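Local atomic coordinates of uncharacterized esterase YxiM (Bacillus subtilis, PDB entry 2O14), a protein that probably acts as an esterase of the GDSL family, hydrolysing ester bonds in a substrate that has not been identified. Residues Y72-S76 and A104-F109; K197-Q201 and G363-F367. All coordinates share one frame. Numbering follows the deposited sequence.

In the fold
The two contacts belong to different parts of one chain. Contact 1, between 72-76 and 104-109, lies in the galactose-binding-domain-like β-sandwich, where a loop meets a hairpin on the side facing the catalytic part. Contact 2, between 197-201 and 363-367, lies in the GDSL hydrolase part and joins the approach to an edge strand to the chain's last modelled residues. The centres of contact 1 and contact 2 are 29 Å apart and the nearest atoms of contact 1 and contact 2 about 13 Å apart, so they do not touch. Both sit away from the probable catalytic residues Ser171, Asp339 and His342, and from the manganese bound by Asp19, Ser24 and Asp65. Contact 1 also reaches helix 220-225 of the hydrolase part through Lys75 and Glu222.

Contact 1. Residues Y72-S76 and A104-F109; sequences YGTKS and AAEGVF
Two tight turns meet here, with Thr74 CA 5.0 Å from Gly107 CA. Residues 73-76 form a type I turn closed by Ser76 N to Gly73 O (2.9 Å), while Gly73 itself has phi/psi 110/143, where a side chain would jam against the preceding carbonyl. Residues 105-108 form a type I' turn: Glu106 (61/34) and Gly107 (80/6) occupy its corners, Ala105 N bonds Val108 O at 3.0 Å, and Val108 N returns a weak bond to Ala105 O at 3.4 Å. This is the two-residue loop of the β-hairpin formed by strands 100-105 and 108-115, in the five-stranded antiparallel sheet of the galactose-binding-domain-like sandwich.

Polar contacts cluster on Gly107. Lys75 starts away from the hairpin but bends back, with chi1 off-rotamer at -96° and chi2 p before the t, t end, so that NZ donates to Gly107 O at 2.6 Å. The same ammonium makes a salt bridge to Glu222 of helix 220-225, tying the pair to the hydrolase part. Gly107 CA also gives a CH···O contact to Thr74 O, 3.2 Å.

Apolar packing falls to Thr74, chi1 p. Its CG2 sits 3.7 Å from the Phe109 ring centroid, 8° off the normal, as a CH-pi contact over the face, and 4.2 Å from Ala104 CB. Thr74 CB lies 4.2 Å from Val108 CA.

Contact 2. Residues K197-Q201 and G363-F367; sequences KHTFQ and GIAGF
The chain's last modelled residues pack beside the entry to strand 201-204, an edge strand of the five-stranded parallel sheet in the α/β fold of GDSL (SGNH) hydrolases. Nearest CA atoms are Thr199 and Gly366, 7.0 Å apart, and no hydrogen bond joins the segments. Gly363 (phi/psi 65/33), the first residue to leave helical angles after helix 345-361, closes it in a Schellman motif. Ile364 then opens a type II turn, its O accepting from Phe367 N at 3.1 Å, and its side chain lies against Leu359 of the helix. Ala365 (-43/123) places its O at the edge of the Phe200 ring, 4.1 Å from Phe200 CZ; the same oxygen forms a hydrogen bond with Tyr233 OH. Gly366 (104/-18) brings its backbone up to Phe200: an ideal CB here would stand only 2.4 Å from Phe200 CZ, a clash, so the close approach depends on there being none. Gly366 O lies 3.3 Å from Phe200 CE1, near the ring plane, and 4.0 Å from Thr199 CG2. The Phe367 ring (chi1 m, chi2 90°) lies nearly parallel to that of Phe200 (chi1 m, chi2 105°), planes at 20° and centroids 5.1 Å apart, but slid so that overlap is slight: Phe200 CE1 stands over the Phe367 face, 4.2 Å from Phe367 CZ.

Contact 1. Residues Y72-S76 and A104-F109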
# COMPACT_ATOMS: atom_id res chain seq x y z
N TYR A 72 4.07 17.52 -8.83
CA TYR A 72 4.04 16.40 -7.89
C TYR A 72 5.33 15.59 -7.89
O TYR A 72 6.34 16.03 -8.44
CB TYR A 72 2.84 15.49 -8.21
CG TYR A 72 2.74 15.13 -9.66
CD1 TYR A 72 2.09 15.97 -10.56
CD2 TYR A 72 3.35 13.98 -10.15
CE1 TYR A 72 2.05 15.68 -11.92
CE2 TYR A 72 3.32 13.68 -11.50
CZ TYR A 72 2.68 14.53 -12.38
OH TYR A 72 2.69 14.24 -13.72
N GLY A 73 5.28 14.41 -7.29
CA GLY A 73 6.46 13.56 -7.17
C GLY A 73 6.84 13.56 -5.70
O GLY A 73 6.73 14.59 -5.03
N THR A 74 7.30 12.42 -5.18
CA THR A 74 7.65 12.32 -3.76
C THR A 74 8.65 13.34 -3.23
O THR A 74 8.67 13.63 -2.03
CB THR A 74 8.17 10.90 -3.41
OG1 THR A 74 9.41 10.65 -4.09
CG2 THR A 74 7.14 9.84 -3.84
N LYS A 75 9.48 13.90 -4.10
CA LYS A 75 10.47 14.90 -3.68
C LYS A 75 10.04 16.32 -4.01
O LYS A 75 10.77 17.27 -3.76
CB LYS A 75 11.82 14.61 -4.34
CG LYS A 75 12.78 13.81 -3.47
CD LYS A 75 12.17 12.52 -2.95
CE LYS A 75 13.17 11.77 -2.10
NZ LYS A 75 12.64 10.49 -1.61
N SER A 76 8.85 16.47 -4.57
CA SER A 76 8.36 17.79 -4.93
C SER A 76 8.23 18.70 -3.71
O SER A 76 7.91 18.25 -2.61
CB SER A 76 7.01 17.68 -5.63
OG SER A 76 6.53 18.96 -5.99
N ALA A 104 2.01 11.21 -0.63
CA ALA A 104 3.42 11.26 -0.23
C ALA A 104 3.57 12.23 0.94
O ALA A 104 2.86 13.22 1.04
CB ALA A 104 4.27 11.74 -1.41
N ALA A 105 4.51 11.93 1.83
CA ALA A 105 4.75 12.79 2.98
C ALA A 105 6.16 12.52 3.46
O ALA A 105 6.60 11.37 3.49
CB ALA A 105 3.75 12.48 4.08
N GLU A 106 6.87 13.58 3.81
CA GLU A 106 8.25 13.46 4.28
C GLU A 106 9.16 12.85 3.21
O GLU A 106 10.09 12.11 3.53
CB GLU A 106 8.30 12.62 5.55
CG GLU A 106 7.43 13.17 6.68
CD GLU A 106 7.68 14.66 6.94
OE1 GLU A 106 6.84 15.48 6.51
OE2 GLU A 106 8.72 15.00 7.55
N GLY A 107 8.87 13.16 1.95
CA GLY A 107 9.69 12.68 0.84
C GLY A 107 9.49 11.26 0.33
O GLY A 107 10.25 10.82 -0.54
N VAL A 108 8.49 10.55 0.83
CA VAL A 108 8.25 9.17 0.38
C VAL A 108 6.76 8.82 0.30
O VAL A 108 5.92 9.51 0.88
CB VAL A 108 8.92 8.14 1.32
CG1 VAL A 108 10.42 8.37 1.36
CG2 VAL A 108 8.33 8.23 2.72
N PHE A 109 6.45 7.74 -0.42
CA PHE A 109 5.07 7.30 -0.53
C PHE A 109 4.53 6.88 0.84
O PHE A 109 5.27 6.30 1.64
CB PHE A 109 4.96 6.11 -1.48
CG PHE A 109 5.07 6.47 -2.93
CD1 PHE A 109 4.17 7.38 -3.50
CD2 PHE A 109 6.01 5.87 -3.75
CE1 PHE A 109 4.22 7.68 -4.86
CE2 PHE A 109 6.07 6.17 -5.12
CZ PHE A 109 5.17 7.07 -5.67

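Contact 2. Residues K197-Q201 and G363-F367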
# COMPACT_ATOMS: atom_id res chain seq x y z
N LYS A 197 -4.77 -6.02 15.43
CA LYS A 197 -4.44 -4.62 15.18
C LYS A 197 -3.71 -3.99 16.36
O LYS A 197 -3.01 -2.99 16.20
CB LYS A 197 -5.72 -3.82 14.89
CG LYS A 197 -5.47 -2.33 14.65
CD LYS A 197 -6.76 -1.58 14.35
CE LYS A 197 -6.50 -0.10 14.14
NZ LYS A 197 -5.57 0.17 13.01
N HIS A 198 -3.87 -4.57 17.54
CA HIS A 198 -3.22 -4.07 18.74
C HIS A 198 -1.78 -4.55 18.77
O HIS A 198 -1.01 -4.18 19.65
CB HIS A 198 -3.96 -4.56 19.99
CG HIS A 198 -5.44 -4.33 19.95
ND1 HIS A 198 -6.00 -3.07 19.86
CD2 HIS A 198 -6.48 -5.20 19.96
CE1 HIS A 198 -7.32 -3.18 19.82
NE2 HIS A 198 -7.63 -4.46 19.88
N THR A 199 -1.42 -5.39 17.81
CA THR A 199 -0.08 -5.94 17.71
C THR A 199 0.65 -5.40 16.49
O THR A 199 1.83 -5.04 16.56
CB THR A 199 -0.10 -7.48 17.61
OG1 THR A 199 -0.77 -8.03 18.75
CG2 THR A 199 1.33 -8.03 17.56
N PHE A 200 -0.05 -5.33 15.37
CA PHE A 200 0.55 -4.84 14.13
C PHE A 200 -0.29 -3.84 13.37
O PHE A 200 -1.52 -3.88 13.41
CB PHE A 200 0.83 -5.99 13.15
CG PHE A 200 1.83 -6.98 13.63
CD1 PHE A 200 1.42 -8.24 14.07
CD2 PHE A 200 3.19 -6.70 13.58
CE1 PHE A 200 2.36 -9.20 14.46
CE2 PHE A 200 4.13 -7.65 13.96
CZ PHE A 200 3.72 -8.90 14.40
N GLN A 201 0.40 -2.95 12.68
CA GLN A 201 -0.24 -1.99 11.80
C GLN A 201 0.04 -2.66 10.46
O GLN A 201 1.05 -3.35 10.32
CB GLN A 201 0.47 -0.63 11.83
CG GLN A 201 0.03 0.32 12.93
CD GLN A 201 -1.47 0.56 12.92
OE1 GLN A 201 -2.23 -0.18 13.54
NE2 GLN A 201 -1.90 1.59 12.19
N GLY A 363 4.89 -20.69 14.07
CA GLY A 363 5.16 -20.03 15.34
C GLY A 363 5.96 -18.74 15.20
O GLY A 363 6.75 -18.40 16.07
N ILE A 364 5.75 -18.03 14.10
CA ILE A 364 6.46 -16.78 13.88
C ILE A 364 5.98 -15.70 14.84
O ILE A 364 4.79 -15.40 14.93
CB ILE A 364 6.30 -16.32 12.42
CG1 ILE A 364 7.01 -17.32 11.50
CG2 ILE A 364 6.87 -14.92 12.24
CD1 ILE A 364 6.80 -17.06 10.03
N ALA A 365 6.93 -15.11 15.57
CA ALA A 365 6.65 -14.08 16.57
C ALA A 365 5.65 -13.01 16.15
O ALA A 365 5.83 -12.33 15.15
CB ALA A 365 7.96 -13.43 16.99
N GLY A 366 4.59 -12.88 16.95
CA GLY A 366 3.57 -11.88 16.67
C GLY A 366 2.29 -12.44 16.08
O GLY A 366 1.25 -11.78 16.10
N PHE A 367 2.36 -13.66 15.55
CA PHE A 367 1.18 -14.28 14.96
C PHE A 367 0.67 -15.47 15.77
O PHE A 367 -0.57 -15.63 15.84
CB PHE A 367 1.49 -14.73 13.53
CG PHE A 367 1.93 -13.62 12.63
CD1 PHE A 367 3.28 -13.29 12.51
CD2 PHE A 367 1.00 -12.87 11.91
CE1 PHE A 367 3.70 -12.24 11.69
CE2 PHE A 367 1.41 -11.82 11.09
CZ PHE A 367 2.76 -11.50 10.98